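Local atomic coordinates of AlyGC (Glaciecola chathamensis, PDB entry 5GKD), a protein that probably depolymerises alginate by beta-elimination as a polysaccharide lyase of family 6, with a calcium ion bound on its parallel beta-helix. Residues N204-C209 with R226-F231; N28-D33 with F59-S64; S615-A620 with N646-G651; V126-R131 with N162-D167; I216-G221 with N243-E248. All coordinates share one frame; numbering follows the deposited sequence.

Contact 1 of 5, residues N204-C209 with R226-F231; sequences NYFDRC and RNNVFF
Asn228 OD1 is gripped twice by Asn204: the backbone N of Asn204 meets it at 3.0 Å and Asn204 ND2 at 2.9 Å. Both residues hold CG anti to the carbonyl carbon (chi1 -53° and -54°), which lays the amides side by side, planes 7° apart, as in an asparagine ladder. One residue pair on, Tyr205 lays its ring aslant against Val229, CE2 3.6 Å from Val229 CG1, while the phenol OH rests 3.4 Å from Phe231 CB. The opposite face of the strand pair holds Phe206 and Phe230. Their rings are nearly parallel but slid apart, with centroids 4.7 Å from each other, and Phe230 CE2 stands over the rim of the Phe206 ring. Phe171 and Phe252 carry the stack to the coils beyond. Parallel strand bonds, such as Phe206 N to Val229 O at 2.8 Å, keep the register. At the end of the strand Arg208 NH1 makes a salt bridge with Asp207 OD2, which Tyr170 OH also holds, and Arg208 NH2 reaches Glu431. Asn204 ND2 also binds Ile166 O, and Asn228 N is held by Asn250 OD1. Buried amides thus pair from coil to coil of the beta-helix, several of their polar atoms meeting protein partners.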
# COMPACT_ATOMS: atom_id res chain seq x y z
N ASN A 204 -12.01 36.79 -7.18
CA ASN A 204 -11.62 35.74 -6.25
C ASN A 204 -10.19 35.96 -5.79
O ASN A 204 -9.38 36.60 -6.46
CB ASN A 204 -11.76 34.36 -6.87
CG ASN A 204 -13.12 34.14 -7.46
OD1 ASN A 204 -14.07 33.81 -6.74
ND2 ASN A 204 -13.24 34.33 -8.76
N TYR A 205 -9.87 35.40 -4.63
CA TYR A 205 -8.55 35.48 -4.04
C TYR A 205 -8.01 34.06 -3.96
O TYR A 205 -8.60 33.20 -3.29
CB TYR A 205 -8.63 36.13 -2.66
CG TYR A 205 -7.32 36.65 -2.15
CD1 TYR A 205 -6.42 35.81 -1.53
CD2 TYR A 205 -6.96 37.99 -2.32
CE1 TYR A 205 -5.23 36.26 -1.07
CE2 TYR A 205 -5.77 38.46 -1.85
CZ TYR A 205 -4.90 37.59 -1.23
OH TYR A 205 -3.68 38.00 -0.77
N PHE A 206 -6.91 33.81 -4.66
CA PHE A 206 -6.22 32.53 -4.65
C PHE A 206 -4.97 32.67 -3.79
O PHE A 206 -3.99 33.31 -4.19
CB PHE A 206 -5.86 32.10 -6.07
CG PHE A 206 -7.04 31.88 -6.98
CD1 PHE A 206 -7.66 32.94 -7.58
CD2 PHE A 206 -7.50 30.60 -7.24
CE1 PHE A 206 -8.75 32.75 -8.45
CE2 PHE A 206 -8.59 30.40 -8.10
CZ PHE A 206 -9.21 31.48 -8.70
N ASP A 207 -5.01 32.08 -2.61
CA ASP A 207 -4.01 32.24 -1.56
C ASP A 207 -3.23 30.93 -1.46
O ASP A 207 -3.75 29.94 -0.93
CB ASP A 207 -4.70 32.59 -0.24
CG ASP A 207 -3.73 32.80 0.92
OD1 ASP A 207 -2.55 33.17 0.71
OD2 ASP A 207 -4.17 32.62 2.07
N ARG A 208 -2.00 30.92 -1.97
CA ARG A 208 -1.11 29.77 -1.94
C ARG A 208 -1.76 28.51 -2.50
O ARG A 208 -1.69 27.43 -1.92
CB ARG A 208 -0.60 29.52 -0.53
CG ARG A 208 0.31 30.59 0.01
CD ARG A 208 -0.41 31.34 1.06
NE ARG A 208 0.10 31.10 2.37
CZ ARG A 208 -0.56 31.33 3.49
NH1 ARG A 208 -1.81 31.80 3.47
NH2 ARG A 208 0.03 31.08 4.64
N CYS A 209 -2.44 28.66 -3.64
CA CYS A 209 -2.99 27.50 -4.33
C CYS A 209 -1.83 26.84 -5.06
O CYS A 209 -1.39 27.30 -6.11
CB CYS A 209 -4.12 27.92 -5.26
SG CYS A 209 -5.53 28.61 -4.33
N ARG A 226 -11.19 37.47 -14.71
CA ARG A 226 -10.95 38.89 -14.54
C ARG A 226 -10.86 39.24 -13.08
O ARG A 226 -11.54 38.64 -12.23
CB ARG A 226 -12.06 39.72 -15.16
CG ARG A 226 -13.35 39.39 -14.41
CD ARG A 226 -14.60 39.87 -15.05
NE ARG A 226 -14.41 41.10 -15.77
CZ ARG A 226 -14.45 42.28 -15.20
NH1 ARG A 226 -14.68 42.42 -13.89
NH2 ARG A 226 -14.26 43.35 -15.92
N ASN A 227 -10.01 40.22 -12.75
CA ASN A 227 -10.04 40.89 -11.46
C ASN A 227 -9.78 39.93 -10.30
O ASN A 227 -10.23 40.18 -9.19
CB ASN A 227 -11.38 41.58 -11.24
CG ASN A 227 -11.56 42.78 -12.13
OD1 ASN A 227 -11.87 42.63 -13.31
ND2 ASN A 227 -11.36 43.97 -11.59
N ASN A 228 -9.03 38.87 -10.54
CA ASN A 228 -8.66 37.94 -9.48
C ASN A 228 -7.26 38.24 -8.98
O ASN A 228 -6.43 38.80 -9.69
CB ASN A 228 -8.74 36.50 -9.99
CG ASN A 228 -10.08 36.17 -10.58
OD1 ASN A 228 -11.04 35.90 -9.85
ND2 ASN A 228 -10.17 36.22 -11.90
N VAL A 229 -6.99 37.84 -7.74
CA VAL A 229 -5.69 38.02 -7.12
C VAL A 229 -5.09 36.65 -6.82
O VAL A 229 -5.77 35.78 -6.28
CB VAL A 229 -5.78 38.88 -5.84
CG1 VAL A 229 -4.44 38.89 -5.12
CG2 VAL A 229 -6.19 40.29 -6.20
N PHE A 230 -3.83 36.47 -7.21
CA PHE A 230 -3.10 35.23 -6.98
C PHE A 230 -1.91 35.53 -6.07
O PHE A 230 -0.92 36.12 -6.51
CB PHE A 230 -2.64 34.64 -8.30
CG PHE A 230 -3.75 34.37 -9.26
CD1 PHE A 230 -4.24 35.37 -10.08
CD2 PHE A 230 -4.30 33.10 -9.36
CE1 PHE A 230 -5.26 35.12 -10.98
CE2 PHE A 230 -5.32 32.84 -10.24
CZ PHE A 230 -5.80 33.86 -11.05
N PHE A 231 -1.98 35.10 -4.82
CA PHE A 231 -0.98 35.46 -3.82
C PHE A 231 -0.11 34.25 -3.54
O PHE A 231 -0.60 33.25 -2.99
CB PHE A 231 -1.63 35.96 -2.54
CG PHE A 231 -0.64 36.34 -1.46
CD1 PHE A 231 -0.20 35.41 -0.54
CD2 PHE A 231 -0.17 37.65 -1.37
CE1 PHE A 231 0.69 35.77 0.45
CE2 PHE A 231 0.70 38.02 -0.38
CZ PHE A 231 1.14 37.08 0.53

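Contact 2 of 5, residues N28-D33 with F59-S64; sequences NGTWRD and FLTGQS
Arg32 lays its guanidinium flat over Gly62, whose CA sits 3.6 Å from CZ and over the centre of the group. The chain starts with CG anti to the backbone N (chi1 -174°) and then bends at chi2, which carries it across Thr61 at about a right angle. Two waters tie down the charged end. One takes a bond from Arg32 NH1 and lies 2.9 Å from Thr61 OG1; the other donates to Asp33 OD1 and Gln63 OE1 and receives a weak bond from Arg32 NH2. Asp33 OD1 also accepts from Gln63 N at 2.9 Å through its anti lone pair, holding the inverse gamma turn centred on Gln63. A beta carbon at Gly62 would collide with that same oxygen. Thr61 O is clasped from opposite faces of its plane, by Asp33 N at 2.9 Å and by Ser64 OG at 2.7 Å. On the other side of the strand pair, the buried Trp31 turns its ring edge toward Phe59 O and gives its NE1 proton to Ala27 O. This is an early coil of the beta-helix: strand 29-32 runs parallel to strand 58-62, which pairs next with strand 73-81, where Phe59 packs on Val79 and makes a cation-pi contact with Lys81, and Leu60 packs on Phe80.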
# COMPACT_ATOMS: atom_id res chain seq x y z
N ASN A 28 -28.48 24.64 14.52
CA ASN A 28 -27.09 24.61 14.95
C ASN A 28 -26.75 23.25 15.54
O ASN A 28 -27.52 22.68 16.30
CB ASN A 28 -26.84 25.71 15.98
CG ASN A 28 -26.93 27.09 15.39
OD1 ASN A 28 -26.77 27.26 14.18
ND2 ASN A 28 -27.18 28.07 16.23
N GLY A 29 -25.59 22.74 15.16
CA GLY A 29 -25.11 21.47 15.63
C GLY A 29 -24.27 20.80 14.57
O GLY A 29 -23.96 21.38 13.53
N THR A 30 -23.92 19.55 14.85
CA THR A 30 -23.09 18.73 13.98
C THR A 30 -23.98 17.69 13.30
O THR A 30 -24.58 16.85 13.97
CB THR A 30 -21.96 18.08 14.78
OG1 THR A 30 -21.11 19.10 15.32
CG2 THR A 30 -21.14 17.15 13.91
N TRP A 31 -24.08 17.77 11.98
CA TRP A 31 -24.87 16.82 11.19
C TRP A 31 -23.89 15.86 10.54
O TRP A 31 -23.20 16.23 9.59
CB TRP A 31 -25.69 17.54 10.12
CG TRP A 31 -26.62 18.55 10.65
CD1 TRP A 31 -26.30 19.68 11.34
CD2 TRP A 31 -28.04 18.54 10.54
NE1 TRP A 31 -27.43 20.36 11.67
CE2 TRP A 31 -28.51 19.69 11.19
CE3 TRP A 31 -28.96 17.66 9.95
CZ2 TRP A 31 -29.86 19.99 11.26
CZ3 TRP A 31 -30.31 17.97 10.02
CH2 TRP A 31 -30.75 19.12 10.67
N ARG A 32 -23.84 14.63 11.05
CA ARG A 32 -22.86 13.66 10.58
C ARG A 32 -23.49 12.77 9.51
O ARG A 32 -24.66 12.40 9.60
CB ARG A 32 -22.32 12.82 11.74
CG ARG A 32 -21.19 11.87 11.33
CD ARG A 32 -20.01 11.83 12.30
NE ARG A 32 -18.95 10.99 11.76
CZ ARG A 32 -17.70 11.38 11.46
NH1 ARG A 32 -17.28 12.64 11.66
NH2 ARG A 32 -16.85 10.49 10.94
N ASP A 33 -22.70 12.44 8.49
CA ASP A 33 -23.14 11.54 7.42
C ASP A 33 -24.45 12.01 6.79
O ASP A 33 -25.36 11.22 6.56
CB ASP A 33 -23.30 10.11 7.95
CG ASP A 33 -22.02 9.56 8.57
OD1 ASP A 33 -20.91 9.99 8.21
OD2 ASP A 33 -22.14 8.67 9.43
N PHE A 59 -22.38 22.36 11.15
CA PHE A 59 -21.31 21.57 10.57
C PHE A 59 -21.90 20.35 9.91
O PHE A 59 -22.76 19.68 10.50
CB PHE A 59 -20.30 21.15 11.64
CG PHE A 59 -19.73 22.30 12.39
CD1 PHE A 59 -18.72 23.07 11.84
CD2 PHE A 59 -20.20 22.63 13.65
CE1 PHE A 59 -18.18 24.13 12.52
CE2 PHE A 59 -19.67 23.70 14.34
CZ PHE A 59 -18.66 24.45 13.77
N LEU A 60 -21.44 20.05 8.71
CA LEU A 60 -21.77 18.81 8.02
C LEU A 60 -20.49 17.99 7.97
O LEU A 60 -19.53 18.38 7.30
CB LEU A 60 -22.33 19.07 6.63
CG LEU A 60 -23.85 19.26 6.63
CD1 LEU A 60 -24.21 20.55 7.30
CD2 LEU A 60 -24.44 19.20 5.24
N THR A 61 -20.49 16.85 8.66
CA THR A 61 -19.28 16.09 8.92
C THR A 61 -19.44 14.64 8.46
O THR A 61 -20.51 14.22 8.01
CB THR A 61 -18.91 16.12 10.42
OG1 THR A 61 -19.89 15.38 11.18
CG2 THR A 61 -18.83 17.54 10.92
N GLY A 62 -18.36 13.89 8.56
CA GLY A 62 -18.39 12.52 8.09
C GLY A 62 -18.64 12.48 6.60
O GLY A 62 -18.16 13.33 5.84
N GLN A 63 -19.42 11.49 6.17
CA GLN A 63 -19.70 11.30 4.74
C GLN A 63 -20.95 12.09 4.36
O GLN A 63 -22.00 11.54 4.04
CB GLN A 63 -19.81 9.82 4.40
CG GLN A 63 -18.46 9.17 4.19
CD GLN A 63 -17.58 9.32 5.43
OE1 GLN A 63 -17.77 8.62 6.42
NE2 GLN A 63 -16.65 10.26 5.39
N SER A 64 -20.81 13.41 4.43
CA SER A 64 -21.83 14.38 4.06
C SER A 64 -21.50 14.97 2.70
O SER A 64 -20.35 14.98 2.27
CB SER A 64 -21.91 15.52 5.09
OG SER A 64 -22.39 15.08 6.33
O HOH W 1 -18.55 9.13 9.03
O HOH W 2 -18.20 14.82 13.41

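Contact 3 of 5, residues S615-A620 with N646-G651; sequences SDLQGA and NEVGKG
Leu617 CD2 meets Val648 CG1 at 3.7 Å, the two side chains crossing obliquely on the buried side. Leu617 holds CG anti to its backbone N (chi1 164°) and Val648 its CG1 likewise, each beside its carbonyl carbon, where the branches meet. Around the corner, Ser615 also sets OG anti to its N, alongside Asn646 CB at 3.6 Å, while Asn646 OD1 is bonded to Asn676 ND2. Asp616 and Glu647 stand in the left-handed region of backbone space. Both chains bend there between faces of a parallel beta-helix, coil above coil, joined by Asp616 N to Asn646 O at 2.9 Å. Past the bend Gln618 folds back at chi2, bringing OE1 to 3.6 Å from Gly651 CA; a beta carbon on Gly651 would run into Gln618 CB. Glu647 is likewise bent at chi2, and Lys650 NZ makes a salt bridge to its OE1 at 2.6 Å from above the carboxylate plane, with Asn677 O as a second partner. A water donates to Leu617 O and accepts from Lys650 N.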
# COMPACT_ATOMS: atom_id res chain seq x y z
N SER A 615 29.06 5.93 4.67
CA SER A 615 30.10 4.93 4.48
C SER A 615 29.57 3.53 4.72
O SER A 615 28.89 3.28 5.72
CB SER A 615 31.27 5.22 5.43
OG SER A 615 32.36 4.37 5.14
N ASP A 616 29.92 2.61 3.81
CA ASP A 616 29.54 1.20 3.90
C ASP A 616 28.02 1.03 3.86
O ASP A 616 27.39 0.46 4.76
CB ASP A 616 30.16 0.55 5.15
CG ASP A 616 29.98 -0.96 5.17
OD1 ASP A 616 29.81 -1.56 4.08
OD2 ASP A 616 30.00 -1.55 6.28
N LEU A 617 27.44 1.54 2.78
CA LEU A 617 26.01 1.44 2.50
C LEU A 617 25.84 0.50 1.31
O LEU A 617 26.29 0.82 0.21
CB LEU A 617 25.42 2.83 2.19
CG LEU A 617 24.05 2.98 1.51
CD1 LEU A 617 22.95 2.63 2.47
CD2 LEU A 617 23.85 4.41 0.98
N GLN A 618 25.20 -0.64 1.53
CA GLN A 618 25.09 -1.59 0.42
C GLN A 618 24.15 -1.07 -0.68
O GLN A 618 24.38 -1.36 -1.86
CB GLN A 618 24.62 -2.95 0.92
CG GLN A 618 25.51 -3.59 1.97
CD GLN A 618 26.95 -3.58 1.56
OE1 GLN A 618 27.33 -4.25 0.60
NE2 GLN A 618 27.76 -2.79 2.26
N GLY A 619 23.12 -0.32 -0.31
CA GLY A 619 22.13 0.15 -1.26
C GLY A 619 22.46 1.53 -1.78
O GLY A 619 23.59 2.02 -1.66
N ALA A 620 21.45 2.18 -2.34
CA ALA A 620 21.66 3.51 -2.88
C ALA A 620 21.45 4.58 -1.82
O ALA A 620 20.65 4.42 -0.90
CB ALA A 620 20.73 3.77 -4.06
N ASN A 646 31.54 6.84 0.84
CA ASN A 646 32.52 5.75 0.76
C ASN A 646 31.83 4.40 0.69
O ASN A 646 30.94 4.11 1.50
CB ASN A 646 33.48 5.73 1.96
CG ASN A 646 34.14 7.07 2.22
OD1 ASN A 646 35.08 7.46 1.51
ND2 ASN A 646 33.69 7.77 3.26
N GLU A 647 32.27 3.56 -0.24
CA GLU A 647 31.80 2.18 -0.37
C GLU A 647 30.27 2.12 -0.38
O GLU A 647 29.63 1.51 0.48
CB GLU A 647 32.37 1.31 0.75
CG GLU A 647 33.89 1.27 0.83
CD GLU A 647 34.53 0.29 -0.14
OE1 GLU A 647 33.80 -0.44 -0.85
OE2 GLU A 647 35.78 0.24 -0.19
N VAL A 648 29.68 2.77 -1.38
CA VAL A 648 28.23 2.97 -1.45
C VAL A 648 27.69 2.30 -2.71
O VAL A 648 28.26 2.44 -3.79
CB VAL A 648 27.87 4.46 -1.43
CG1 VAL A 648 26.40 4.66 -1.72
CG2 VAL A 648 28.24 5.07 -0.09
N GLY A 649 26.58 1.57 -2.56
CA GLY A 649 25.80 1.13 -3.69
C GLY A 649 26.16 -0.20 -4.30
O GLY A 649 25.52 -0.60 -5.29
N LYS A 650 27.13 -0.93 -3.76
CA LYS A 650 27.64 -2.12 -4.43
C LYS A 650 27.04 -3.42 -3.91
O LYS A 650 27.45 -4.48 -4.37
CB LYS A 650 29.17 -2.16 -4.32
CG LYS A 650 29.87 -1.26 -5.33
CD LYS A 650 31.03 -0.50 -4.72
CE LYS A 650 32.11 -1.44 -4.20
NZ LYS A 650 33.11 -0.71 -3.38
N GLY A 651 26.10 -3.36 -2.99
CA GLY A 651 25.51 -4.59 -2.48
C GLY A 651 24.83 -5.39 -3.58
O GLY A 651 24.27 -4.84 -4.52
O HOH W 3 28.60 -0.67 -1.37

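Contact 4 of 5, residues V126-R131 with N162-D167; sequences VMVYGR and NHHRID. With PO4 (phosphate ion), chain G.
Asn162 sets its CB 3.4 Å from Gly130 O, where the loop after strand 124-128 comes closest to it. Its CG lies between the backbone N and the carbonyl carbon (chi1 45°), which turns OD1 back to accept from His164 N at 2.9 Å on an in-plane lone pair, an Asx turn. Ser197 OG and Thr199 OG1 fix the same amide. His164 comes next and is sandwiched: Asn162 CB sits against one ring face, and Val128 CG1 covers the opposite one in a CH-pi contact, 3.5 Å from the ring centroid. The ring end meets the loop backbone, NE2 lying 3.1 Å from Gly130 O. A leucine in place of His164 would probably leave the N-H of Asn133 without its acceptor, ND1. Beyond it the chain enters strand 165-167. On the far side of the loop, Tyr129 OH donates to a phosphate ion, which Arg94 and Arg153 also hold. Since ND1 receives that backbone N-H, a neutral imidazole would likely carry its proton on NE2, beside the carbonyls of Tyr129 and Gly130.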
# COMPACT_ATOMS: atom_id res chain seq x y z
N VAL A 126 -16.40 21.14 -5.59
CA VAL A 126 -17.53 21.84 -6.18
C VAL A 126 -17.60 21.53 -7.67
O VAL A 126 -16.61 21.71 -8.38
CB VAL A 126 -17.43 23.37 -5.96
CG1 VAL A 126 -18.67 24.06 -6.46
CG2 VAL A 126 -17.17 23.69 -4.48
N MET A 127 -18.77 21.09 -8.14
CA MET A 127 -19.02 20.83 -9.55
C MET A 127 -20.27 21.57 -9.98
O MET A 127 -21.34 21.35 -9.41
CB MET A 127 -19.18 19.34 -9.85
CG MET A 127 -17.95 18.54 -9.55
SD MET A 127 -16.57 18.82 -10.67
CE MET A 127 -17.08 17.92 -12.06
N VAL A 128 -20.14 22.44 -10.99
CA VAL A 128 -21.25 23.26 -11.47
C VAL A 128 -21.80 22.65 -12.75
O VAL A 128 -21.04 22.33 -13.67
CB VAL A 128 -20.81 24.71 -11.70
CG1 VAL A 128 -22.04 25.63 -11.78
CG2 VAL A 128 -19.91 25.18 -10.59
N TYR A 129 -23.12 22.48 -12.81
CA TYR A 129 -23.82 22.07 -14.03
C TYR A 129 -24.91 23.09 -14.33
O TYR A 129 -25.10 24.05 -13.59
CB TYR A 129 -24.43 20.67 -13.90
CG TYR A 129 -23.45 19.57 -13.51
CD1 TYR A 129 -23.02 19.43 -12.20
CD2 TYR A 129 -22.97 18.69 -14.45
CE1 TYR A 129 -22.13 18.43 -11.85
CE2 TYR A 129 -22.09 17.70 -14.12
CZ TYR A 129 -21.67 17.57 -12.83
OH TYR A 129 -20.78 16.57 -12.51
N GLY A 130 -25.65 22.86 -15.41
CA GLY A 130 -26.78 23.73 -15.67
C GLY A 130 -26.35 25.10 -16.17
O GLY A 130 -25.29 25.26 -16.79
N ARG A 131 -27.19 26.11 -15.90
CA ARG A 131 -26.97 27.45 -16.42
C ARG A 131 -27.35 28.49 -15.38
O ARG A 131 -28.25 28.29 -14.56
CB ARG A 131 -27.80 27.70 -17.70
CG ARG A 131 -27.34 26.92 -18.91
CD ARG A 131 -28.11 27.30 -20.18
NE ARG A 131 -27.62 26.54 -21.33
CZ ARG A 131 -28.25 26.43 -22.49
NH1 ARG A 131 -29.42 27.04 -22.68
NH2 ARG A 131 -27.73 25.71 -23.46
N ASN A 162 -23.40 28.72 -20.13
CA ASN A 162 -24.01 28.77 -18.81
C ASN A 162 -24.07 30.17 -18.22
O ASN A 162 -24.98 30.47 -17.45
CB ASN A 162 -23.27 27.84 -17.85
CG ASN A 162 -21.74 27.97 -17.95
OD1 ASN A 162 -21.16 28.98 -17.54
ND2 ASN A 162 -21.09 26.93 -18.49
N HIS A 163 -23.10 31.03 -18.53
CA HIS A 163 -22.98 32.33 -17.88
C HIS A 163 -22.88 32.20 -16.36
O HIS A 163 -23.31 33.09 -15.63
CB HIS A 163 -24.14 33.27 -18.26
CG HIS A 163 -24.17 33.60 -19.71
ND1 HIS A 163 -23.38 34.58 -20.27
CD2 HIS A 163 -24.85 33.03 -20.73
CE1 HIS A 163 -23.60 34.62 -21.57
NE2 HIS A 163 -24.49 33.69 -21.87
N HIS A 164 -22.31 31.09 -15.89
CA HIS A 164 -22.09 30.93 -14.46
C HIS A 164 -21.20 32.05 -13.94
O HIS A 164 -20.33 32.55 -14.65
CB HIS A 164 -21.43 29.57 -14.15
CG HIS A 164 -22.31 28.38 -14.38
ND1 HIS A 164 -23.66 28.38 -14.09
CD2 HIS A 164 -22.03 27.15 -14.87
CE1 HIS A 164 -24.17 27.19 -14.38
NE2 HIS A 164 -23.20 26.44 -14.87
N ARG A 165 -21.43 32.44 -12.69
CA ARG A 165 -20.65 33.50 -12.05
C ARG A 165 -19.95 32.95 -10.81
O ARG A 165 -20.61 32.42 -9.90
CB ARG A 165 -21.55 34.68 -11.70
CG ARG A 165 -20.79 35.81 -11.05
CD ARG A 165 -21.67 37.02 -10.70
NE ARG A 165 -20.85 38.03 -10.04
CZ ARG A 165 -21.32 39.02 -9.28
NH1 ARG A 165 -22.62 39.15 -9.07
NH2 ARG A 165 -20.46 39.86 -8.74
N ILE A 166 -18.63 33.07 -10.77
CA ILE A 166 -17.81 32.57 -9.68
C ILE A 166 -17.02 33.75 -9.13
O ILE A 166 -16.06 34.21 -9.75
CB ILE A 166 -16.88 31.44 -10.14
CG1 ILE A 166 -17.72 30.31 -10.75
CG2 ILE A 166 -15.97 30.98 -8.99
CD1 ILE A 166 -16.93 29.29 -11.55
N ASP A 167 -17.43 34.27 -7.97
CA ASP A 167 -16.93 35.57 -7.56
C ASP A 167 -16.75 35.65 -6.06
O ASP A 167 -17.46 35.00 -5.30
CB ASP A 167 -17.86 36.70 -8.03
CG ASP A 167 -19.21 36.68 -7.34
OD1 ASP A 167 -20.09 35.94 -7.80
OD2 ASP A 167 -19.40 37.40 -6.34
P PO4 G . -19.73 13.30 -14.21
O1 PO4 G . -20.21 14.69 -14.57
O2 PO4 G . -20.89 12.37 -13.87
O3 PO4 G . -18.80 13.42 -13.03
O4 PO4 G . -19.00 12.69 -15.38

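Contact 5 of 5, residues I216-G221 with N243-E248; sequences ISNKSG and NGNIVE. With PO4 (phosphate ion), chain H.
Asn245 reaches tip to tip toward Asn218, with the two amide planes 77° apart. Its CB barely meets the partner, 4.2 Å from Asn218 ND2. CG, placed anti to the carbonyl carbon (chi1 -57°), comes to 3.2 Å from that same ND2. OD1 ends 3.1 Å from Asn218 ND2 and accepts from Asn223 N, while ND2 gives a weak bond to Ser220 O at 3.4 Å. Asn218 ND2 sends another weak bond to Ser220 O, so this one carbonyl gathers both amides, and Asn218 OD1 is held by Asn223 ND2. An alanine in place of Asn245 would probably leave Asn223 N without its acceptor and open a gap beside the Asn218 amide. Next to it Gly221 CA closes on Asn243 O at 3.3 Å. On the opposite side of the strand Lys219 NZ binds a phosphate ion that Arg240, a residue of the carbonate pocket, also holds. The contact thus joins the tail of strand 214-219, which is flanked by strands 185-188 and 236-241, to the loop leading into strand 246-253, which lies beside strand 224-231.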
# COMPACT_ATOMS: atom_id res chain seq x y z
N ILE A 216 -5.67 27.83 -12.28
CA ILE A 216 -6.88 27.82 -13.11
C ILE A 216 -6.54 27.12 -14.42
O ILE A 216 -5.52 27.43 -15.04
CB ILE A 216 -7.39 29.25 -13.39
CG1 ILE A 216 -7.76 29.95 -12.08
CG2 ILE A 216 -8.54 29.19 -14.36
CD1 ILE A 216 -8.26 31.37 -12.26
N SER A 217 -7.39 26.20 -14.83
CA SER A 217 -7.22 25.46 -16.08
C SER A 217 -8.44 25.77 -16.93
O SER A 217 -9.50 25.18 -16.72
CB SER A 217 -7.08 23.96 -15.80
OG SER A 217 -6.80 23.20 -16.97
N ASN A 218 -8.31 26.72 -17.86
CA ASN A 218 -9.43 27.03 -18.74
C ASN A 218 -9.47 26.03 -19.89
O ASN A 218 -8.47 25.85 -20.59
CB ASN A 218 -9.35 28.46 -19.27
CG ASN A 218 -10.63 28.90 -19.90
OD1 ASN A 218 -11.60 29.21 -19.21
ND2 ASN A 218 -10.67 28.90 -21.23
N LYS A 219 -10.61 25.38 -20.08
CA LYS A 219 -10.76 24.29 -21.05
C LYS A 219 -12.10 24.40 -21.76
O LYS A 219 -12.85 23.43 -21.89
CB LYS A 219 -10.65 22.92 -20.37
CG LYS A 219 -9.23 22.51 -19.94
CD LYS A 219 -9.23 21.07 -19.40
CE LYS A 219 -7.84 20.56 -19.07
NZ LYS A 219 -7.86 19.27 -18.33
N SER A 220 -12.43 25.60 -22.21
CA SER A 220 -13.66 25.84 -22.95
C SER A 220 -13.56 27.23 -23.56
O SER A 220 -12.56 27.93 -23.37
CB SER A 220 -14.89 25.70 -22.05
OG SER A 220 -14.71 26.43 -20.85
N GLY A 221 -14.62 27.63 -24.26
CA GLY A 221 -14.60 28.84 -25.06
C GLY A 221 -15.27 30.03 -24.40
O GLY A 221 -16.24 29.90 -23.67
N ASN A 243 -10.94 28.40 -26.96
CA ASN A 243 -10.54 29.60 -27.69
C ASN A 243 -11.39 30.80 -27.31
O ASN A 243 -12.51 30.66 -26.82
CB ASN A 243 -10.68 29.37 -29.20
CG ASN A 243 -9.97 28.13 -29.66
OD1 ASN A 243 -8.77 27.98 -29.47
ND2 ASN A 243 -10.72 27.21 -30.26
N GLY A 244 -10.84 31.98 -27.55
CA GLY A 244 -11.64 33.19 -27.46
C GLY A 244 -11.90 33.68 -26.06
O GLY A 244 -12.95 34.27 -25.81
N ASN A 245 -10.96 33.46 -25.15
CA ASN A 245 -11.11 33.81 -23.74
C ASN A 245 -10.45 35.15 -23.45
O ASN A 245 -9.50 35.56 -24.12
CB ASN A 245 -10.49 32.73 -22.88
CG ASN A 245 -11.11 31.38 -23.15
OD1 ASN A 245 -12.21 31.10 -22.69
ND2 ASN A 245 -10.44 30.57 -23.96
N ILE A 246 -10.95 35.83 -22.43
CA ILE A 246 -10.39 37.10 -22.01
C ILE A 246 -9.85 36.94 -20.60
O ILE A 246 -10.60 36.56 -19.69
CB ILE A 246 -11.41 38.24 -22.09
CG1 ILE A 246 -12.00 38.30 -23.50
CG2 ILE A 246 -10.75 39.56 -21.74
CD1 ILE A 246 -12.85 39.54 -23.79
N VAL A 247 -8.57 37.22 -20.43
CA VAL A 247 -7.87 37.20 -19.15
C VAL A 247 -7.46 38.64 -18.88
O VAL A 247 -6.59 39.19 -19.58
CB VAL A 247 -6.64 36.27 -19.20
CG1 VAL A 247 -5.81 36.41 -17.94
CG2 VAL A 247 -7.03 34.84 -19.47
N GLU A 248 -8.06 39.27 -17.88
CA GLU A 248 -8.00 40.72 -17.77
C GLU A 248 -8.08 41.19 -16.32
O GLU A 248 -8.76 40.58 -15.50
CB GLU A 248 -9.10 41.28 -18.67
CG GLU A 248 -10.37 41.75 -18.05
CD GLU A 248 -11.31 42.31 -19.10
OE1 GLU A 248 -12.43 41.80 -19.23
OE2 GLU A 248 -10.89 43.23 -19.83
P PO4 H . -4.17 19.17 -18.12
O1 PO4 H . -4.74 20.57 -18.11
O2 PO4 H . -4.09 18.73 -16.72
O3 PO4 H . -2.78 19.18 -18.81
O4 PO4 H . -5.22 18.30 -18.77

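In the fold
From the N terminus, contact 2 closes first, joining 28-33 to 59-64 in an early coil of the lyase beta-helix. Contact 4 follows in series, linking the end of strand 124-128 on one face with the approach to strand 165-167 on another. That strand neighbours strand 200-207, so contact 4 touches contact 1. Contacts 1 and 5 cross: segment 216-221 lies inside the loop closed by contact 1, and 243-248 beyond it. They meet where Ile216 packs on the rings of Phe206 and Phe230. Contact 3 stands apart in the second beta-helix, its centre about 48 Å from that of contact 1, and closes a single coil there.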